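Local atomic coordinates of putative alpha KG dependent 2,4-D dioxygenase (PDB entry 5J92), a protein that binds iron(II) and probably acts as a 2-oxoglutarate-dependent dioxygenase of the TfdA family. Residues 208-213 against 265-270. Sequence-based numbering, arbitrary orientation.
Sequences THPISG and DNRALM
His-209 and Asp-265 meet tip to tip, a worked example of how a buried imidazole is fixed by a partner at each nitrogen. From CB the side chain leaves with CG anti to the backbone N (chi1 -162°), which swings the ring toward 265-270. His-209 CD2 passes 4.0 Å from Arg-267 CB. His-209 NE2 donates to Asp-265 OD2 at 2.6 Å, with the oxygen near the ring plane but the ring turned 68° from the carboxylate. CE1 lies over one face of the Arg-267 guanidinium, toward its rim. His-209 ND1 accepts from the backbone N of Ile-211 at 3.0 Å and more weakly from that of Ser-212. On the same guanidinium face as the ring, Pro-210 CG comes to 3.6 Å from Arg-267 NH1.

Arg-267 grips Asp-265 side-on, NE to OD1 at 2.8 Å and NH2 to OD2, while its backbone N also reaches OD1 in an Asx turn. His-209 NE2 and Arg-267 NH2 approach OD2 from opposite faces of the carboxylate. The loop after strand 201-208 is thus tied to the end of strand 261-265 and the turn into strand 269-273, which carries iron ligand His-271. With ND1 accepting and NE2 donating, the bonding fits a neutral imidazole, the arginine probably balancing the carboxylate.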
loop_
_atom_site.group_PDB
_atom_site.type_symbol
_atom_site.label_atom_id
_atom_site.label_comp_id
_atom_site.label_asym_id
_atom_site.label_seq_id
_atom_site.Cartn_x
_atom_site.Cartn_y
_atom_site.Cartn_z
ATOM N N THR A 208 12.649 21.250 0.376
ATOM C CA THR A 208 13.456 21.857 -0.672
ATOM C C THR A 208 14.896 21.403 -0.495
ATOM O O THR A 208 15.509 21.654 0.547
ATOM C CB THR A 208 13.363 23.380 -0.644
ATOM O OG1 THR A 208 12.002 23.767 -0.843
ATOM C CG2 THR A 208 14.225 23.966 -1.747
ATOM N N HIS A 209 15.425 20.739 -1.502
ATOM C CA HIS A 209 16.742 20.139 -1.378
ATOM C C HIS A 209 17.822 21.217 -1.395
ATOM O O HIS A 209 17.770 22.132 -2.223
ATOM C CB HIS A 209 16.985 19.134 -2.506
ATOM C CG HIS A 209 18.101 18.184 -2.219
ATOM N ND1 HIS A 209 19.424 18.505 -2.436
ATOM C CD2 HIS A 209 18.095 16.940 -1.688
ATOM C CE1 HIS A 209 20.187 17.492 -2.062
ATOM N NE2 HIS A 209 19.404 16.531 -1.597
ATOM N N PRO A 210 18.812 21.134 -0.500
ATOM C CA PRO A 210 19.828 22.197 -0.426
ATOM C C PRO A 210 20.827 22.193 -1.577
ATOM O O PRO A 210 21.408 23.245 -1.863
ATOM C CB PRO A 210 20.529 21.922 0.912
ATOM C CG PRO A 210 20.280 20.486 1.203
ATOM C CD PRO A 210 19.045 20.049 0.469
ATOM N N ILE A 211 21.029 21.069 -2.259
ATOM C CA ILE A 211 21.969 21.017 -3.383
ATOM C C ILE A 211 21.282 21.367 -4.691
ATOM O O ILE A 211 21.766 22.207 -5.452
ATOM C CB ILE A 211 22.631 19.621 -3.466
ATOM C CG1 ILE A 211 23.435 19.314 -2.203
ATOM C CG2 ILE A 211 23.523 19.498 -4.725
ATOM C CD1 ILE A 211 24.003 17.893 -2.174
ATOM N N SER A 212 20.149 20.725 -4.979
ATOM C CA SER A 212 19.501 20.852 -6.280
ATOM C C SER A 212 18.359 21.856 -6.315
ATOM O O SER A 212 17.902 22.198 -7.409
ATOM C CB SER A 212 18.945 19.500 -6.735
ATOM O OG SER A 212 17.917 19.099 -5.857
ATOM N N GLY A 213 17.854 22.293 -5.156
ATOM C CA GLY A 213 16.654 23.104 -5.111
ATOM C C GLY A 213 15.356 22.366 -5.380
ATOM O O GLY A 213 14.293 23.004 -5.390
ATOM N N ASP A 265 20.416 9.435 -0.884
ATOM C CA ASP A 265 20.082 10.687 -0.202
ATOM C C ASP A 265 18.664 10.559 0.352
ATOM O O ASP A 265 17.683 10.620 -0.389
ATOM C CB ASP A 265 20.241 11.853 -1.175
ATOM C CG ASP A 265 20.130 13.225 -0.501
ATOM O OD1 ASP A 265 19.641 13.301 0.649
ATOM O OD2 ASP A 265 20.556 14.225 -1.130
ATOM N N ASN A 266 18.556 10.361 1.670
ATOM C CA ASN A 266 17.249 10.248 2.305
ATOM C C ASN A 266 16.417 11.521 2.185
ATOM O O ASN A 266 15.196 11.468 2.364
ATOM C CB ASN A 266 17.417 9.861 3.776
ATOM C CG ASN A 266 17.991 8.466 3.942
ATOM O OD1 ASN A 266 17.268 7.492 3.825
ATOM N ND2 ASN A 266 19.289 8.369 4.205
ATOM N N ARG A 267 17.044 12.658 1.874
ATOM C CA ARG A 267 16.324 13.922 1.741
ATOM C C ARG A 267 15.454 13.980 0.496
ATOM O O ARG A 267 14.648 14.906 0.380
ATOM C CB ARG A 267 17.314 15.092 1.721
ATOM C CG ARG A 267 18.201 15.159 2.958
ATOM C CD ARG A 267 19.329 16.163 2.797
ATOM N NE ARG A 267 20.302 15.757 1.783
ATOM C CZ ARG A 267 21.461 16.373 1.587
ATOM N NH1 ARG A 267 21.785 17.423 2.342
ATOM N NH2 ARG A 267 22.296 15.945 0.645
ATOM N N ALA A 268 15.593 13.014 -0.425
ATOM C CA ALA A 268 14.842 13.002 -1.671
ATOM C C ALA A 268 14.137 11.678 -1.937
ATOM O O ALA A 268 13.550 11.514 -3.009
ATOM C CB ALA A 268 15.770 13.312 -2.857
ATOM N N LEU A 269 14.188 10.725 -1.011
ATOM C CA LEU A 269 13.772 9.374 -1.338
ATOM C C LEU A 269 13.011 8.733 -0.196
ATOM O O LEU A 269 13.066 9.171 0.954
ATOM C CB LEU A 269 14.971 8.464 -1.648
ATOM C CG LEU A 269 15.856 8.860 -2.817
ATOM C CD1 LEU A 269 17.194 8.212 -2.663
ATOM C CD2 LEU A 269 15.158 8.399 -4.108
ATOM N N MET A 270 12.314 7.665 -0.559
ATOM C CA MET A 270 11.976 6.574 0.327
ATOM C C MET A 270 12.673 5.350 -0.242
ATOM O O MET A 270 13.031 5.312 -1.432
ATOM C CB MET A 270 10.460 6.345 0.412
ATOM C CG MET A 270 9.726 7.289 1.370
ATOM S SD MET A 270 8.061 6.733 1.751
ATOM C CE MET A 270 7.381 6.516 0.119
#